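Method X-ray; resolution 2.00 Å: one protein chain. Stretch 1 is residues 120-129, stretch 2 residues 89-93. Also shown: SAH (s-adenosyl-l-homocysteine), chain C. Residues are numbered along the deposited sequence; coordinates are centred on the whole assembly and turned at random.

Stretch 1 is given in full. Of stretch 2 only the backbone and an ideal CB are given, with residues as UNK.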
ATOM      1  N   ASP A 120      -0.813  13.073 -11.860  1.00 36.74           N
ATOM      2  CA  ASP A 120       0.174  12.414 -12.692  1.00 36.72           C
ATOM      3  C   ASP A 120       0.529  11.039 -12.188  1.00 35.64           C
ATOM      4  O   ASP A 120       0.822  10.153 -12.983  1.00 35.71           O
ATOM      5  CB  ASP A 120       1.461  13.232 -12.749  1.00 37.02           C
ATOM      6  CG  ASP A 120       1.370  14.374 -13.713  1.00 38.64           C
ATOM      7  OD1 ASP A 120       0.578  14.294 -14.681  1.00 42.07           O
ATOM      8  OD2 ASP A 120       2.105  15.350 -13.489  1.00 41.74           O
ATOM      9  N   LEU A 121       0.554  10.883 -10.868  1.00 35.17           N
ATOM     10  CA  LEU A 121       0.813   9.573 -10.279  1.00 34.63           C
ATOM     11  C   LEU A 121      -0.398   8.640 -10.377  1.00 34.61           C
ATOM     12  O   LEU A 121      -0.223   7.450 -10.681  1.00 35.20           O
ATOM     13  CB  LEU A 121       1.384   9.681  -8.858  1.00 34.09           C
ATOM     14  CG  LEU A 121       2.872  10.044  -8.989  1.00 33.21           C
ATOM     15  CD1 LEU A 121       3.288  11.033  -7.955  1.00 34.08           C
ATOM     16  CD2 LEU A 121       3.743   8.797  -8.977  1.00 34.10           C
ATOM     17  N   VAL A 122      -1.605   9.167 -10.151  1.00 34.26           N
ATOM     18  CA  VAL A 122      -2.830   8.445 -10.554  1.00 33.81           C
ATOM     19  C   VAL A 122      -2.664   7.905 -11.993  1.00 34.43           C
ATOM     20  O   VAL A 122      -2.694   6.696 -12.220  1.00 33.18           O
ATOM     21  CB  VAL A 122      -4.106   9.315 -10.491  1.00 34.14           C
ATOM     22  CG1 VAL A 122      -5.316   8.501 -10.948  1.00 33.20           C
ATOM     23  CG2 VAL A 122      -4.332   9.863  -9.091  1.00 31.79           C
ATOM     24  N   ASN A 123      -2.462   8.799 -12.965  1.00 34.67           N
ATOM     25  CA  ASN A 123      -2.325   8.340 -14.336  1.00 34.92           C
ATOM     26  C   ASN A 123      -1.149   7.408 -14.567  1.00 34.50           C
ATOM     27  O   ASN A 123      -1.227   6.527 -15.414  1.00 34.43           O
ATOM     28  CB  ASN A 123      -2.313   9.508 -15.335  1.00 35.54           C
ATOM     29  CG  ASN A 123      -3.472  10.471 -15.123  1.00 36.91           C
ATOM     30  OD1 ASN A 123      -4.638  10.067 -15.082  1.00 38.02           O
ATOM     31  ND2 ASN A 123      -3.152  11.752 -14.962  1.00 37.65           N
ATOM     32  N   PHE A 124      -0.048   7.616 -13.842  1.00 34.42           N
ATOM     33  CA  PHE A 124       1.126   6.736 -13.922  1.00 33.44           C
ATOM     34  C   PHE A 124       0.773   5.318 -13.477  1.00 32.96           C
ATOM     35  O   PHE A 124       1.114   4.330 -14.155  1.00 31.93           O
ATOM     36  CB  PHE A 124       2.287   7.312 -13.068  1.00 33.61           C
ATOM     37  CG  PHE A 124       3.496   6.407 -12.970  1.00 34.12           C
ATOM     38  CD1 PHE A 124       4.353   6.243 -14.053  1.00 34.17           C
ATOM     39  CD2 PHE A 124       3.788   5.741 -11.782  1.00 31.99           C
ATOM     40  CE1 PHE A 124       5.481   5.415 -13.958  1.00 33.80           C
ATOM     41  CE2 PHE A 124       4.907   4.908 -11.679  1.00 32.81           C
ATOM     42  CZ  PHE A 124       5.753   4.746 -12.768  1.00 32.91           C
ATOM     43  N   SER A 125       0.112   5.222 -12.324  1.00 33.12           N
ATOM     44  CA  SER A 125      -0.291   3.916 -11.773  1.00 32.97           C
ATOM     45  C   SER A 125      -1.303   3.223 -12.691  1.00 32.60           C
ATOM     46  O   SER A 125      -1.195   2.029 -12.919  1.00 31.05           O
ATOM     47  CB  SER A 125      -0.859   4.056 -10.358  1.00 32.56           C
ATOM     48  OG  SER A 125      -2.100   4.732 -10.337  1.00 32.38           O
ATOM     49  N   LEU A 126      -2.249   3.995 -13.247  1.00 32.25           N
ATOM     50  CA  LEU A 126      -3.286   3.403 -14.117  1.00 32.58           C
ATOM     51  C   LEU A 126      -2.685   2.852 -15.411  1.00 32.42           C
ATOM     52  O   LEU A 126      -3.154   1.841 -15.937  1.00 32.02           O
ATOM     53  CB  LEU A 126      -4.454   4.377 -14.382  1.00 32.81           C
ATOM     54  CG  LEU A 126      -5.229   4.951 -13.186  1.00 32.35           C
ATOM     55  CD1 LEU A 126      -6.079   6.126 -13.596  1.00 32.73           C
ATOM     56  CD2 LEU A 126      -6.085   3.920 -12.494  1.00 31.83           C
ATOM     57  N   GLU A 127      -1.607   3.478 -15.881  1.00 32.99           N
ATOM     58  CA  GLU A 127      -0.891   3.002 -17.065  1.00 33.92           C
ATOM     59  C   GLU A 127      -0.102   1.721 -16.781  1.00 33.27           C
ATOM     60  O   GLU A 127      -0.029   0.843 -17.609  1.00 33.07           O
ATOM     61  CB  GLU A 127       0.048   4.092 -17.596  1.00 34.71           C
ATOM     62  CG  GLU A 127      -0.502   4.844 -18.789  1.00 40.23           C
ATOM     63  CD  GLU A 127      -0.573   3.976 -20.056  1.00 44.35           C
ATOM     64  OE1 GLU A 127      -1.669   3.456 -20.370  1.00 46.22           O
ATOM     65  OE2 GLU A 127       0.471   3.804 -20.732  1.00 48.06           O
ATOM     66  N   ASN A 128       0.505   1.663 -15.598  1.00 33.36           N
ATOM     67  CA  ASN A 128       1.227   0.503 -15.104  1.00 32.58           C
ATOM     68  C   ASN A 128       0.301  -0.685 -15.034  1.00 32.76           C
ATOM     69  O   ASN A 128       0.670  -1.786 -15.418  1.00 33.70           O
ATOM     70  CB  ASN A 128       1.764   0.799 -13.694  1.00 32.82           C
ATOM     71  CG  ASN A 128       2.928   1.785 -13.682  1.00 31.35           C
ATOM     72  OD1 ASN A 128       3.518   2.122 -14.716  1.00 34.06           O
ATOM     73  ND2 ASN A 128       3.272   2.240 -12.496  1.00 31.13           N
ATOM     74  N   ILE A 129      -0.912  -0.462 -14.534  1.00 33.44           N
ATOM     75  CA  ILE A 129      -1.864  -1.553 -14.320  1.00 34.01           C
ATOM     76  C   ILE A 129      -2.436  -2.056 -15.639  1.00 35.13           C
ATOM     77  O   ILE A 129      -2.573  -3.269 -15.835  1.00 35.09           O
ATOM     78  CB  ILE A 129      -2.973  -1.184 -13.298  1.00 34.05           C
ATOM     79  CG1 ILE A 129      -2.332  -0.841 -11.938  1.00 33.37           C
ATOM     80  CG2 ILE A 129      -3.965  -2.357 -13.173  1.00 32.69           C
ATOM     81  CD1 ILE A 129      -3.130   0.091 -11.047  1.00 32.40           C
ATOM     82  N   UNK A  89      -1.013   5.733  -3.117  1.00 26.06           N
ATOM     83  CA  UNK A  89      -0.836   4.511  -3.879  1.00 25.43           C
ATOM     84  C   UNK A  89       0.337   4.602  -4.875  1.00 24.86           C
ATOM     85  O   UNK A  89       0.908   3.574  -5.239  1.00 23.73           O
ATOM     86  CB  UNK A  89      -2.131   4.183  -4.625  1.00 25.43           C
ATOM     87  N   UNK A  90       0.687   5.824  -5.294  1.00 24.58           N
ATOM     88  CA  UNK A  90       1.930   6.076  -6.016  1.00 24.77           C
ATOM     89  C   UNK A  90       2.010   5.379  -7.351  1.00 25.73           C
ATOM     90  O   UNK A  90       1.189   5.644  -8.231  1.00 25.00           O
ATOM     91  CB  UNK A  90       3.123   5.648  -5.159  1.00 24.77           C
ATOM     92  N   UNK A  91       2.993   4.472  -7.495  1.00 25.79           N
ATOM     93  CA  UNK A  91       3.120   3.611  -8.669  1.00 26.34           C
ATOM     94  C   UNK A  91       1.967   2.595  -8.813  1.00 26.71           C
ATOM     95  O   UNK A  91       1.822   1.970  -9.874  1.00 27.32           O
ATOM     96  CB  UNK A  91       4.453   2.863  -8.604  1.00 26.34           C
ATOM     97  N   UNK A  92       1.171   2.437  -7.750  1.00 26.15           N
ATOM     98  CA  UNK A  92       0.108   1.403  -7.654  1.00 25.62           C
ATOM     99  C   UNK A  92       0.662   0.009  -7.355  1.00 25.50           C
ATOM    100  O   UNK A  92      -0.079  -0.969  -7.342  1.00 24.80           O
ATOM    101  CB  UNK A  92      -0.692   1.353  -8.957  1.00 25.62           C
ATOM    102  N   UNK A  93       1.962  -0.082  -7.101  1.00 24.83           N
ATOM    103  CA  UNK A  93       2.613  -1.393  -6.893  1.00 24.70           C
ATOM    104  C   UNK A  93       1.923  -2.170  -5.767  1.00 24.60           C
ATOM    105  O   UNK A  93       1.453  -3.322  -5.937  1.00 25.28           O
ATOM    106  CB  UNK A  93       4.097  -1.210  -6.567  1.00 24.70           C
TER
HETATM  107  N   SAH C 301       3.109   2.826  -2.212  1.00 26.69           N
HETATM  108  CA  SAH C 301       3.733   3.824  -3.118  1.00 25.82           C
HETATM  109  CB  SAH C 301       4.404   4.891  -2.291  1.00 25.87           C
HETATM  110  CG  SAH C 301       4.618   6.122  -3.161  1.00 26.37           C
HETATM  111  SD  SAH C 301       5.400   7.451  -2.242  1.00 30.06           S
HETATM  112  C   SAH C 301       4.719   3.208  -4.116  1.00 26.11           C
HETATM  113  O   SAH C 301       5.539   2.381  -3.711  1.00 24.73           O
HETATM  114  OXT SAH C 301       4.701   3.526  -5.333  1.00 24.57           O
HETATM  115  C5' SAH C 301       3.923   8.006  -1.356  1.00 30.80           C
HETATM  116  C4' SAH C 301       2.787   8.556  -2.221  1.00 30.88           C
HETATM  117  O4' SAH C 301       1.902   9.212  -1.357  1.00 32.06           O
HETATM  118  C3' SAH C 301       3.160   9.572  -3.292  1.00 30.09           C
HETATM  119  O3' SAH C 301       2.759   9.075  -4.558  1.00 28.25           O
HETATM  120  C2' SAH C 301       2.409  10.836  -2.903  1.00 30.61           C
HETATM  121  O2' SAH C 301       1.934  11.546  -4.025  1.00 30.16           O
HETATM  122  C1' SAH C 301       1.278  10.267  -2.072  1.00 30.67           C
HETATM  123  N9  SAH C 301       0.690  11.180  -1.067  1.00 31.12           N
HETATM  124  C8  SAH C 301       1.367  12.085  -0.302  1.00 31.73           C
HETATM  125  N7  SAH C 301       0.479  12.682   0.526  1.00 32.36           N
HETATM  126  C5  SAH C 301      -0.760  12.196   0.288  1.00 29.82           C
HETATM  127  C6  SAH C 301      -2.018  12.484   0.828  1.00 31.26           C
HETATM  128  N6  SAH C 301      -2.199  13.396   1.774  1.00 29.90           N
HETATM  129  N1  SAH C 301      -3.112  11.782   0.390  1.00 32.96           N
HETATM  130  C2  SAH C 301      -2.969  10.827  -0.598  1.00 30.97           C
HETATM  131  N3  SAH C 301      -1.725  10.576  -1.121  1.00 30.07           N
HETATM  132  C4  SAH C 301      -0.631  11.243  -0.696  1.00 29.94           C

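Position 89 opens a type II' turn that runs to position 92, closed by a hydrogen bond from the backbone N of 92 to the O of 89 (2.8 Å). Its CA-to-CB bond runs sideways to the helix of stretch 1, and no atom of that helix lies within 5.5 Å of the ideal CB. The helix therefore selects little here, and many small or medium side chains would suit. The deposited residue is Ser 89, in the p rotamer. Its OG reaches a water (2.9 Å from OG to the water O) that also donates to the O of position 90 and to Ser 125 OG, so a single water links the turn to the helix.

At position 90 the backbone angles, 63/-118, favour glycine by themselves. The CB direction points away from the helix and into the bound SAH: an ideal CB would lie 2.5 Å from SAH CG, a clash. Glycine is the clear expectation, and the residue is Gly 90. Without a side chain, its CA approaches SAH O3' to 3.4 Å, while its O faces the helix, 3.4 Å from Ser 125 CB.

Position 91 has ordinary angles (-66/-13) and a sideways CB, 3.7 Å from Phe 124 CE2 at the edge of the ring and 4.1 Å from Asn 128 ND2. A small side chain fits this space, and serine or threonine could also donate to the nearby acceptor SAH OXT. The deposited Ser 91 adopts the p rotamer. Both its N (2.9 Å) and its OG (2.8 Å) donate to SAH OXT, and OG also accepts from the N of position 93 at 3.1 Å. Its backbone meets the helix as well: Asn 128 ND2 donates to Ser 91 O (3.0 Å, 162°), and Ser 125 CA makes a CA-H...O contact with that same O at 3.4 Å.

Position 92 again has a positive phi (77/6), and here CB would point toward the helix. An ideal CB would sit 3.0 Å from Ser 125 CB and 3.5 Å from Ile 129 CD1, both tight, so backbone and packing agree on glycine. Gly 92 lets the turn lie close to the helix, its N 3.7 Å from Ser 125 CB, and occupies the N-cap position of the helix that follows.

Position 93 begins that helix, with CB sideways and beyond reach of stretch 1, which leaves the choice wide. It is Tyr 93, whose t rotamer leads the ring away from stretch 1; its OH is hydrogen-bonded elsewhere in the structure.

Stretch 2 89-93: SGSGY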
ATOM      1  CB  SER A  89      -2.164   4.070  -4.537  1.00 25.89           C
ATOM      2  OG  SER A  89      -2.764   5.133  -5.267  1.00 25.06           O
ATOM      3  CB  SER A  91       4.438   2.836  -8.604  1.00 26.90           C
ATOM      4  OG  SER A  91       4.342   1.861  -7.585  1.00 26.75           O
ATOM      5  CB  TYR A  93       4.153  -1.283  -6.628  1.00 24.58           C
ATOM      6  CG  TYR A  93       4.719  -2.688  -6.502  1.00 23.59           C
ATOM      7  CD1 TYR A  93       5.075  -3.410  -7.656  1.00 23.16           C
ATOM      8  CD2 TYR A  93       4.774  -3.343  -5.259  1.00 22.07           C
ATOM      9  CE1 TYR A  93       5.526  -4.724  -7.572  1.00 23.64           C
ATOM     10  CE2 TYR A  93       5.230  -4.655  -5.165  1.00 22.17           C
ATOM     11  CZ  TYR A  93       5.605  -5.340  -6.333  1.00 22.13           C
ATOM     12  OH  TYR A  93       6.034  -6.654  -6.278  1.00 25.22           O
TER
HETATM   13  O   HOH W   1      -1.717   5.800  -7.839  1.00 24.42           O
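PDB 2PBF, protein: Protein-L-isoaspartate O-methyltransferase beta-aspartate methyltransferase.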